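Local coordinates for protein Poly(Beta-D-mannuronate) lyase (Pseudopedobacter saltans, PDB 7O79) that probably breaks down alginate as a poly(beta-D-mannuronate) lyase of polysaccharide lyase family 6, built on a right-handed parallel beta-helix, at residues 59-65 / 79-85; 163-167 / 201-207; 287-293 / 381-385. All coordinates share one frame; numbering follows the deposited sequence.

Contact 1 of 3, residues 59-65 / 79-85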
loop_
_atom_site.group_PDB
_atom_site.type_symbol
_atom_site.label_atom_id
_atom_site.label_comp_id
_atom_site.label_asym_id
_atom_site.label_seq_id
_atom_site.Cartn_x
_atom_site.Cartn_y
_atom_site.Cartn_z
ATOM N N MET A 59 -7.507 26.004 -7.703
ATOM C CA MET A 59 -6.386 25.245 -8.256
ATOM C C MET A 59 -5.084 25.809 -7.699
ATOM O O MET A 59 -4.723 26.963 -7.969
ATOM C CB MET A 59 -6.399 25.244 -9.786
ATOM C CG MET A 59 -5.201 24.515 -10.404
ATOM S SD MET A 59 -4.871 24.885 -12.132
ATOM C CE MET A 59 -6.163 23.981 -12.945
ATOM N N LEU A 60 -4.393 24.991 -6.910
ATOM C CA LEU A 60 -3.110 25.343 -6.325
ATOM C C LEU A 60 -2.005 24.907 -7.285
ATOM O O LEU A 60 -1.853 23.713 -7.558
ATOM C CB LEU A 60 -2.965 24.678 -4.955
ATOM C CG LEU A 60 -3.778 25.385 -3.863
ATOM C CD1 LEU A 60 -4.237 24.448 -2.774
ATOM C CD2 LEU A 60 -2.925 26.497 -3.268
ATOM N N SER A 61 -1.240 25.873 -7.796
ATOM C CA SER A 61 -0.319 25.667 -8.912
ATOM C C SER A 61 1.081 26.144 -8.526
ATOM O O SER A 61 1.317 26.608 -7.402
ATOM C CB SER A 61 -0.835 26.398 -10.156
ATOM O OG SER A 61 -0.876 27.793 -9.900
ATOM N N GLY A 62 2.019 26.037 -9.469
ATOM C CA GLY A 62 3.393 26.382 -9.136
ATOM C C GLY A 62 3.883 25.462 -8.036
ATOM O O GLY A 62 3.435 24.324 -7.912
ATOM N N GLU A 63 4.784 25.959 -7.191
ATOM C CA GLU A 63 5.137 25.186 -6.010
ATOM C C GLU A 63 4.179 25.490 -4.866
ATOM O O GLU A 63 4.464 26.254 -3.938
ATOM C CB GLU A 63 6.598 25.335 -5.616
ATOM C CG GLU A 63 7.393 24.676 -6.693
ATOM C CD GLU A 63 8.841 24.655 -6.462
ATOM O OE1 GLU A 63 9.249 25.271 -5.465
ATOM O OE2 GLU A 63 9.529 23.928 -7.204
ATOM N N SER A 64 3.033 24.824 -4.943
ATOM C CA SER A 64 2.028 24.803 -3.892
ATOM C C SER A 64 2.099 23.486 -3.135
ATOM O O SER A 64 2.481 22.454 -3.691
ATOM C CB SER A 64 0.638 24.995 -4.484
ATOM O OG SER A 64 0.541 26.309 -4.991
ATOM N N SER A 65 1.734 23.531 -1.861
ATOM C CA SER A 65 1.793 22.366 -0.987
ATOM C C SER A 65 0.934 22.672 0.225
ATOM O O SER A 65 0.563 23.824 0.465
ATOM C CB SER A 65 3.236 22.038 -0.584
ATOM O OG SER A 65 3.786 23.137 0.133
ATOM N N LEU A 79 -7.676 21.336 -5.505
ATOM C CA LEU A 79 -7.067 20.709 -6.672
ATOM C C LEU A 79 -5.633 21.208 -6.785
ATOM O O LEU A 79 -5.390 22.421 -6.768
ATOM C CB LEU A 79 -7.850 21.013 -7.961
ATOM C CG LEU A 79 -7.169 20.721 -9.317
ATOM C CD1 LEU A 79 -6.959 19.227 -9.586
ATOM C CD2 LEU A 79 -7.972 21.330 -10.458
ATOM N N PHE A 80 -4.689 20.271 -6.852
ATOM C CA PHE A 80 -3.285 20.570 -7.108
ATOM C C PHE A 80 -2.982 20.189 -8.552
ATOM O O PHE A 80 -3.088 19.013 -8.926
ATOM C CB PHE A 80 -2.366 19.817 -6.149
ATOM C CG PHE A 80 -2.430 20.317 -4.740
ATOM C CD1 PHE A 80 -3.462 19.926 -3.901
ATOM C CD2 PHE A 80 -1.474 21.185 -4.254
ATOM C CE1 PHE A 80 -3.534 20.381 -2.598
ATOM C CE2 PHE A 80 -1.541 21.649 -2.941
ATOM C CZ PHE A 80 -2.577 21.238 -2.118
ATOM N N LYS A 81 -2.621 21.181 -9.360
ATOM C CA LYS A 81 -2.517 20.987 -10.799
ATOM C C LYS A 81 -1.723 22.151 -11.373
ATOM O O LYS A 81 -1.685 23.236 -10.785
ATOM C CB LYS A 81 -3.915 20.882 -11.431
ATOM C CG LYS A 81 -3.970 20.639 -12.946
ATOM C CD LYS A 81 -5.420 20.457 -13.372
ATOM C CE LYS A 81 -5.603 20.383 -14.883
ATOM N NZ LYS A 81 -4.994 19.188 -15.515
ATOM N N ASP A 82 -1.050 21.901 -12.495
ATOM C CA ASP A 82 -0.192 22.909 -13.126
ATOM C C ASP A 82 0.905 23.375 -12.176
ATOM O O ASP A 82 1.196 24.569 -12.066
ATOM C CB ASP A 82 -1.011 24.093 -13.638
ATOM C CG ASP A 82 -2.047 23.678 -14.665
ATOM O OD1 ASP A 82 -1.919 22.557 -15.205
ATOM O OD2 ASP A 82 -2.983 24.465 -14.946
ATOM N N GLY A 83 1.525 22.426 -11.485
ATOM C CA GLY A 83 2.521 22.776 -10.494
ATOM C C GLY A 83 3.412 21.588 -10.233
ATOM O O GLY A 83 3.204 20.501 -10.774
ATOM N N SER A 84 4.421 21.803 -9.403
ATOM C CA SER A 84 5.350 20.733 -9.066
ATOM C C SER A 84 6.145 21.207 -7.865
ATOM O O SER A 84 5.991 22.340 -7.413
ATOM C CB SER A 84 6.273 20.377 -10.232
ATOM O OG SER A 84 7.140 21.452 -10.525
ATOM N N LEU A 85 6.991 20.333 -7.344
ATOM C CA LEU A 85 7.835 20.640 -6.210
ATOM C C LEU A 85 9.246 20.204 -6.545
ATOM O O LEU A 85 9.509 19.606 -7.592
ATOM C CB LEU A 85 7.360 19.933 -4.930
ATOM C CG LEU A 85 5.911 20.158 -4.497
ATOM C CD1 LEU A 85 5.594 19.261 -3.293
ATOM C CD2 LEU A 85 5.624 21.640 -4.190
#
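Two parallel strands lose step by one residue here: Leu60 pairs with Phe80, but Gly62 pairs with Gly83, so Lys81 and Asp82 together stand opposite Ser61. This beta bulge coincides with a corner at Asp82, whose phi is positive. On both sides of it the backbones stay joined: Leu60 N reaches Leu79 O at 2.8 Å and Lys81 N reaches Leu60 O, then Gly62 N bonds to Asp82 O at 3.1 Å and Ser84 N bonds to Gly62 O. Glycine suits both members of the pair just after the bulge: Gly62 has a positive phi, and a beta carbon on Gly83 would collide with Gly62 O. Before the corner, Leu60 and Phe80 both have CG anti to the carbonyl carbon (chi1 -77° and -70°) and run side by side, which brings Leu60 CD1 over the ring face as a CH-pi contact, 4.1 Å from the centroid of Phe80. On the sheet face that carries Met59 and Leu79, Met59 bends at its thioether, setting CE 3.6 Å from Lys81 CD and SD 3.4 Å from Asp82 OD2; a flexible, polarisable chain fits this half-exposed spot. Strand 29-32 flanks segment 59-65, where Glu30 takes the hydroxyl of Ser61, while strand 99-106 continues the stack beyond 79-85, and Val90 and Ile91 of strand 89-93 touch Phe80.

Contact 2 of 3, residues 163-167 / 201-207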
loop_
_atom_site.group_PDB
_atom_site.type_symbol
_atom_site.label_atom_id
_atom_site.label_comp_id
_atom_site.label_asym_id
_atom_site.label_seq_id
_atom_site.Cartn_x
_atom_site.Cartn_y
_atom_site.Cartn_z
ATOM N N ASP A 163 -3.860 5.974 -13.638
ATOM C CA ASP A 163 -2.859 6.291 -14.663
ATOM C C ASP A 163 -1.569 6.811 -14.035
ATOM O O ASP A 163 -1.149 7.954 -14.243
ATOM C CB ASP A 163 -3.386 7.307 -15.684
ATOM C CG ASP A 163 -4.634 6.839 -16.409
ATOM O OD1 ASP A 163 -4.794 5.626 -16.645
ATOM O OD2 ASP A 163 -5.449 7.703 -16.774
ATOM N N ILE A 164 -0.949 5.950 -13.240
ATOM C CA ILE A 164 0.359 6.276 -12.686
ATOM C C ILE A 164 1.340 5.648 -13.671
ATOM O O ILE A 164 1.480 4.413 -13.695
ATOM C CB ILE A 164 0.520 5.741 -11.253
ATOM C CG1 ILE A 164 -0.675 6.173 -10.377
ATOM C CG2 ILE A 164 1.861 6.198 -10.663
ATOM C CD1 ILE A 164 -0.928 7.668 -10.284
ATOM N N PRO A 165 1.975 6.433 -14.546
ATOM C CA PRO A 165 2.732 5.829 -15.653
ATOM C C PRO A 165 3.850 4.907 -15.178
ATOM O O PRO A 165 4.509 5.141 -14.162
ATOM C CB PRO A 165 3.273 7.039 -16.424
ATOM C CG PRO A 165 3.191 8.180 -15.500
ATOM C CD PRO A 165 2.042 7.902 -14.561
ATOM N N TYR A 166 4.035 3.828 -15.930
ATOM C CA TYR A 166 4.982 2.788 -15.574
ATOM C C TYR A 166 6.404 3.189 -15.930
ATOM O O TYR A 166 6.678 3.560 -17.074
ATOM C CB TYR A 166 4.614 1.504 -16.305
ATOM C CG TYR A 166 5.661 0.414 -16.251
ATOM C CD1 TYR A 166 6.110 -0.085 -15.029
ATOM C CD2 TYR A 166 6.157 -0.162 -17.424
ATOM C CE1 TYR A 166 7.050 -1.103 -14.965
ATOM C CE2 TYR A 166 7.091 -1.187 -17.374
ATOM C CZ TYR A 166 7.526 -1.660 -16.146
ATOM O OH TYR A 166 8.438 -2.683 -16.086
ATOM N N THR A 167 7.310 3.124 -14.946
ATOM C CA THR A 167 8.762 3.080 -15.214
ATOM C C THR A 167 9.308 2.126 -14.153
ATOM O O THR A 167 8.957 2.256 -12.962
ATOM C CB THR A 167 9.504 4.425 -15.148
ATOM O OG1 THR A 167 9.640 4.847 -13.777
ATOM C CG2 THR A 167 8.801 5.521 -15.969
ATOM N N GLU A 201 -6.547 2.041 -10.922
ATOM C CA GLU A 201 -6.681 1.740 -12.326
ATOM C C GLU A 201 -5.439 2.160 -13.075
ATOM O O GLU A 201 -5.178 3.314 -13.188
ATOM C CB GLU A 201 -7.890 2.427 -12.886
ATOM C CG GLU A 201 -8.213 2.061 -14.310
ATOM C CD GLU A 201 -9.657 1.721 -14.471
ATOM O OE1 GLU A 201 -10.439 2.039 -13.567
ATOM O OE2 GLU A 201 -10.015 1.131 -15.505
ATOM N N ARG A 202 -4.758 1.209 -13.667
ATOM C CA ARG A 202 -3.492 1.452 -14.330
ATOM C C ARG A 202 -2.546 2.292 -13.461
ATOM O O ARG A 202 -1.881 3.156 -13.936
ATOM C CB ARG A 202 -3.696 2.028 -15.728
ATOM C CG ARG A 202 -4.205 0.976 -16.678
ATOM C CD ARG A 202 -5.081 1.508 -17.784
ATOM N NE ARG A 202 -5.261 0.495 -18.818
ATOM C CZ ARG A 202 -6.302 -0.319 -18.973
ATOM N NH1 ARG A 202 -7.346 -0.289 -18.186
ATOM N NH2 ARG A 202 -6.289 -1.172 -19.957
ATOM N N ALA A 203 -2.506 1.980 -12.178
ATOM C CA ALA A 203 -1.686 2.692 -11.192
ATOM C C ALA A 203 -0.294 2.073 -11.104
ATOM O O ALA A 203 0.202 1.730 -10.026
ATOM C CB ALA A 203 -2.376 2.702 -9.834
ATOM N N HIS A 204 0.341 1.936 -12.272
ATOM C CA HIS A 204 1.549 1.122 -12.395
ATOM C C HIS A 204 2.651 1.593 -11.464
ATOM O O HIS A 204 3.158 0.818 -10.650
ATOM C CB HIS A 204 2.061 1.125 -13.842
ATOM C CG HIS A 204 1.031 0.737 -14.857
ATOM N ND1 HIS A 204 0.131 -0.283 -14.646
ATOM C CD2 HIS A 204 0.778 1.209 -16.102
ATOM C CE1 HIS A 204 -0.646 -0.413 -15.708
ATOM N NE2 HIS A 204 -0.279 0.486 -16.603
ATOM N N GLY A 205 3.074 2.851 -11.609
ATOM C CA GLY A 205 4.262 3.299 -10.900
ATOM C C GLY A 205 5.449 2.431 -11.274
ATOM O O GLY A 205 5.737 2.208 -12.454
ATOM N N GLU A 206 6.120 1.889 -10.257
ATOM C CA GLU A 206 7.281 1.026 -10.457
ATOM C C GLU A 206 6.943 -0.327 -11.066
ATOM O O GLU A 206 7.866 -1.025 -11.505
ATOM C CB GLU A 206 8.008 0.808 -9.124
ATOM C CG GLU A 206 7.211 -0.035 -8.127
ATOM C CD GLU A 206 7.913 -0.177 -6.795
ATOM O OE1 GLU A 206 7.832 -1.269 -6.184
ATOM O OE2 GLU A 206 8.550 0.801 -6.357
ATOM N N GLY A 207 5.673 -0.722 -11.104
ATOM C CA GLY A 207 5.317 -2.013 -11.684
ATOM C C GLY A 207 5.908 -3.189 -10.942
ATOM O O GLY A 207 6.296 -4.191 -11.560
#
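The Tyr166 ring presents its edge to two backbone carbonyls, with CD1 3.5 Å from Gly205 O and CE1 3.6 Å from Glu206 O, while Gly207 CA approaches obliquely. With CG anti to the backbone N (chi1 168°), the Tyr166 ring is carried alongside the turn of 204-207, and the lack of a side chain on Gly207 matters, since a beta carbon there would run into Tyr166 CE1. The His204 imidazole has Arg202 O above one face, over its centre, and Tyr166 CB meets it at a slant; His204 CB lies 3.6 Å from Tyr166 CB. Lys229 serves both rings, making a cation-pi contact with Tyr166 and giving its backbone N to His204 ND1. Four backbone bonds tie the loops together: Asp163 N to Glu201 O at 3.0 Å, Ile164 N to Arg202 O, Gly205 N to Ile164 O at 3.1 Å, and Thr167 N to Gly205 O. Glycine fits position 205, the second of a type II' turn, where phi is positive. Ile164, branched at CB, leans its CG1 arm on small Ala203, with CG1 3.7 Å from Ala203 CA. Main-chain atoms make all four bonds, and polar side chains have partners beyond the two segments: Glu206 OE2 receives the backbone N-H groups of Gly171 and Arg172 and OE1 that of Glu209, so both carboxylate oxygens are satisfied and its rotation is probably fixed.

Contact 3 of 3, residues 287-293 / 381-385; sequences YIEKALT and ILANF
Two long loops that leave the beta-helix, one after strand 280-283 and one after strand 371-373, meet at the protein surface through a T-shaped aromatic pair. Phe385 drives its edge into the face of Tyr287, with planes 84° apart and centroids separated by 4.9 Å. The leading atom is Phe385 CZ, 3.6 Å above the Tyr287 plane and over its centre, while Phe385 CE1 stands 3.6 Å from Tyr287 CD1. Tyr287 has its CG anti to the backbone N (chi1 179°), which swings the ring across to the other loop; its opposite face rests on the backbone N of Glu289, so the ring is sandwiched between its own loop and the phenyl edge. Replacing Tyr287 by an alanine would probably leave the Phe385 edge without the face it packs on and free the phenyl ring to shift. Farther round its edge, Phe385 CE2 is met by Leu292 CD2 at 4.1 Å, the two side chains coming from opposite directions. Leu292 also crosses Leu382 at about a right angle, CD1 lying 3.8 Å from Leu382 CD2; a forked leucine suits this place because it can touch both partners at once. The patch ends where Thr293 CG2 approaches Ile381 CD1 at 3.7 Å, while the threonine hydroxyl turns to Lys295 N. No hydrogen bond joins the two segments. Polar support comes from Gln347, which binds the backbone at Tyr287, Lys290 and Leu292, and Met349 touches both Leu382 and Phe385. A small apolar cluster with an edge-to-face pair thus joins two excursions from a parallel beta-helix, their parent strands separated by strand 333-337, in the fold of this chondroitinase B-like family.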
loop_
_atom_site.group_PDB
_atom_site.type_symbol
_atom_site.label_atom_id
_atom_site.label_comp_id
_atom_site.label_asym_id
_atom_site.label_seq_id
_atom_site.Cartn_x
_atom_site.Cartn_y
_atom_site.Cartn_z
ATOM N N TYR A 287 17.606 -17.077 6.808
ATOM C CA TYR A 287 18.182 -17.579 8.054
ATOM C C TYR A 287 19.288 -16.641 8.527
ATOM O O TYR A 287 20.174 -16.296 7.744
ATOM C CB TYR A 287 18.744 -18.977 7.817
ATOM C CG TYR A 287 19.406 -19.635 9.007
ATOM C CD1 TYR A 287 18.650 -20.153 10.063
ATOM C CD2 TYR A 287 20.797 -19.749 9.072
ATOM C CE1 TYR A 287 19.270 -20.777 11.148
ATOM C CE2 TYR A 287 21.415 -20.356 10.139
ATOM C CZ TYR A 287 20.659 -20.878 11.168
ATOM O OH TYR A 287 21.301 -21.491 12.220
ATOM N N ILE A 288 19.246 -16.225 9.799
ATOM C CA ILE A 288 20.219 -15.278 10.341
ATOM C C ILE A 288 20.850 -15.742 11.643
ATOM O O ILE A 288 21.655 -15.007 12.218
ATOM C CB ILE A 288 19.609 -13.870 10.541
ATOM C CG1 ILE A 288 18.602 -13.883 11.699
ATOM C CG2 ILE A 288 19.012 -13.325 9.253
ATOM C CD1 ILE A 288 18.221 -12.498 12.207
ATOM N N GLU A 289 20.507 -16.930 12.145
ATOM C CA GLU A 289 21.003 -17.315 13.460
ATOM C C GLU A 289 22.518 -17.440 13.456
ATOM O O GLU A 289 23.175 -17.100 14.445
ATOM C CB GLU A 289 20.354 -18.622 13.914
ATOM C CG GLU A 289 20.797 -19.100 15.309
ATOM C CD GLU A 289 20.587 -18.056 16.406
ATOM O OE1 GLU A 289 21.588 -17.637 17.032
ATOM O OE2 GLU A 289 19.431 -17.628 16.623
ATOM N N LYS A 290 23.087 -17.921 12.358
ATOM C CA LYS A 290 24.536 -17.999 12.219
ATOM C C LYS A 290 24.885 -18.005 10.736
ATOM O O LYS A 290 24.016 -18.154 9.872
ATOM C CB LYS A 290 25.089 -19.236 12.927
ATOM C CG LYS A 290 24.838 -20.516 12.197
ATOM C CD LYS A 290 25.143 -21.723 13.071
ATOM N N ALA A 291 26.172 -17.831 10.449
ATOM C CA ALA A 291 26.643 -17.891 9.074
ATOM C C ALA A 291 26.736 -19.349 8.639
ATOM O O ALA A 291 27.423 -20.149 9.284
ATOM C CB ALA A 291 27.997 -17.195 8.931
ATOM N N LEU A 292 26.037 -19.694 7.549
ATOM C CA LEU A 292 26.093 -21.049 7.008
ATOM C C LEU A 292 27.331 -21.256 6.142
ATOM O O LEU A 292 27.782 -22.393 5.983
ATOM C CB LEU A 292 24.834 -21.345 6.189
ATOM C CG LEU A 292 23.506 -21.380 6.950
ATOM C CD1 LEU A 292 22.356 -21.665 5.977
ATOM C CD2 LEU A 292 23.572 -22.428 8.063
ATOM N N THR A 293 27.856 -20.176 5.552
ATOM C CA THR A 293 29.117 -20.154 4.818
ATOM C C THR A 293 29.876 -18.886 5.177
ATOM O O THR A 293 29.328 -17.951 5.768
ATOM C CB THR A 293 28.931 -20.165 3.290
ATOM O OG1 THR A 293 28.630 -18.828 2.871
ATOM C CG2 THR A 293 27.806 -21.109 2.854
ATOM N N ILE A 381 24.872 -28.456 3.360
ATOM C CA ILE A 381 24.807 -27.531 4.486
ATOM C C ILE A 381 23.389 -27.099 4.825
ATOM O O ILE A 381 23.199 -26.403 5.826
ATOM C CB ILE A 381 25.666 -26.280 4.234
ATOM C CG1 ILE A 381 25.061 -25.456 3.108
ATOM C CG2 ILE A 381 27.113 -26.669 3.963
ATOM C CD1 ILE A 381 25.766 -24.166 2.904
ATOM N N LEU A 382 22.391 -27.493 4.028
ATOM C CA LEU A 382 20.986 -27.272 4.353
ATOM C C LEU A 382 20.263 -28.548 4.780
ATOM O O LEU A 382 19.036 -28.531 4.924
ATOM C CB LEU A 382 20.260 -26.653 3.159
ATOM C CG LEU A 382 20.889 -25.404 2.560
ATOM C CD1 LEU A 382 19.922 -24.765 1.581
ATOM C CD2 LEU A 382 21.239 -24.424 3.693
ATOM N N ALA A 383 20.993 -29.642 5.016
ATOM C CA ALA A 383 20.349 -30.939 5.202
ATOM C C ALA A 383 19.534 -31.004 6.492
ATOM O O ALA A 383 18.466 -31.630 6.522
ATOM C CB ALA A 383 21.405 -32.046 5.168
ATOM N N ASN A 384 19.999 -30.373 7.570
ATOM C CA ASN A 384 19.339 -30.558 8.860
ATOM C C ASN A 384 18.234 -29.555 9.117
ATOM O O ASN A 384 17.680 -29.535 10.216
ATOM C CB ASN A 384 20.362 -30.516 9.995
ATOM C CG ASN A 384 21.348 -31.642 9.896
ATOM O OD1 ASN A 384 21.071 -32.651 9.235
ATOM N ND2 ASN A 384 22.497 -31.500 10.552
ATOM N N PHE A 385 17.903 -28.732 8.134
ATOM C CA PHE A 385 16.800 -27.795 8.260
ATOM C C PHE A 385 15.499 -28.540 8.012
ATOM O O PHE A 385 15.312 -29.128 6.943
ATOM C CB PHE A 385 16.966 -26.655 7.265
ATOM C CG PHE A 385 17.849 -25.561 7.760
ATOM C CD1 PHE A 385 17.358 -24.585 8.611
ATOM C CD2 PHE A 385 19.182 -25.518 7.388
ATOM C CE1 PHE A 385 18.180 -23.573 9.074
ATOM C CE2 PHE A 385 20.016 -24.505 7.848
ATOM C CZ PHE A 385 19.510 -23.529 8.689
#

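How the contacts relate
All three contacts belong to one parallel beta-helix but to different layers of it. Contacts 1 and 2, with centres about 21 Å apart, join successive coils of the stacked strands and the turns after them; both are partly buried and depend on backbone hydrogen bonds with glycines at the bends. Contact 1 also packs apolar side chains into the interior, whereas contact 2, nearest the centre of the chain, adds polar links to surrounding loops. Contact 3 lies at the surface, on the opposite side of the chain's centre from contact 1 and about 53 Å from it between centres, and joins protruding loops by aromatic and aliphatic packing alone.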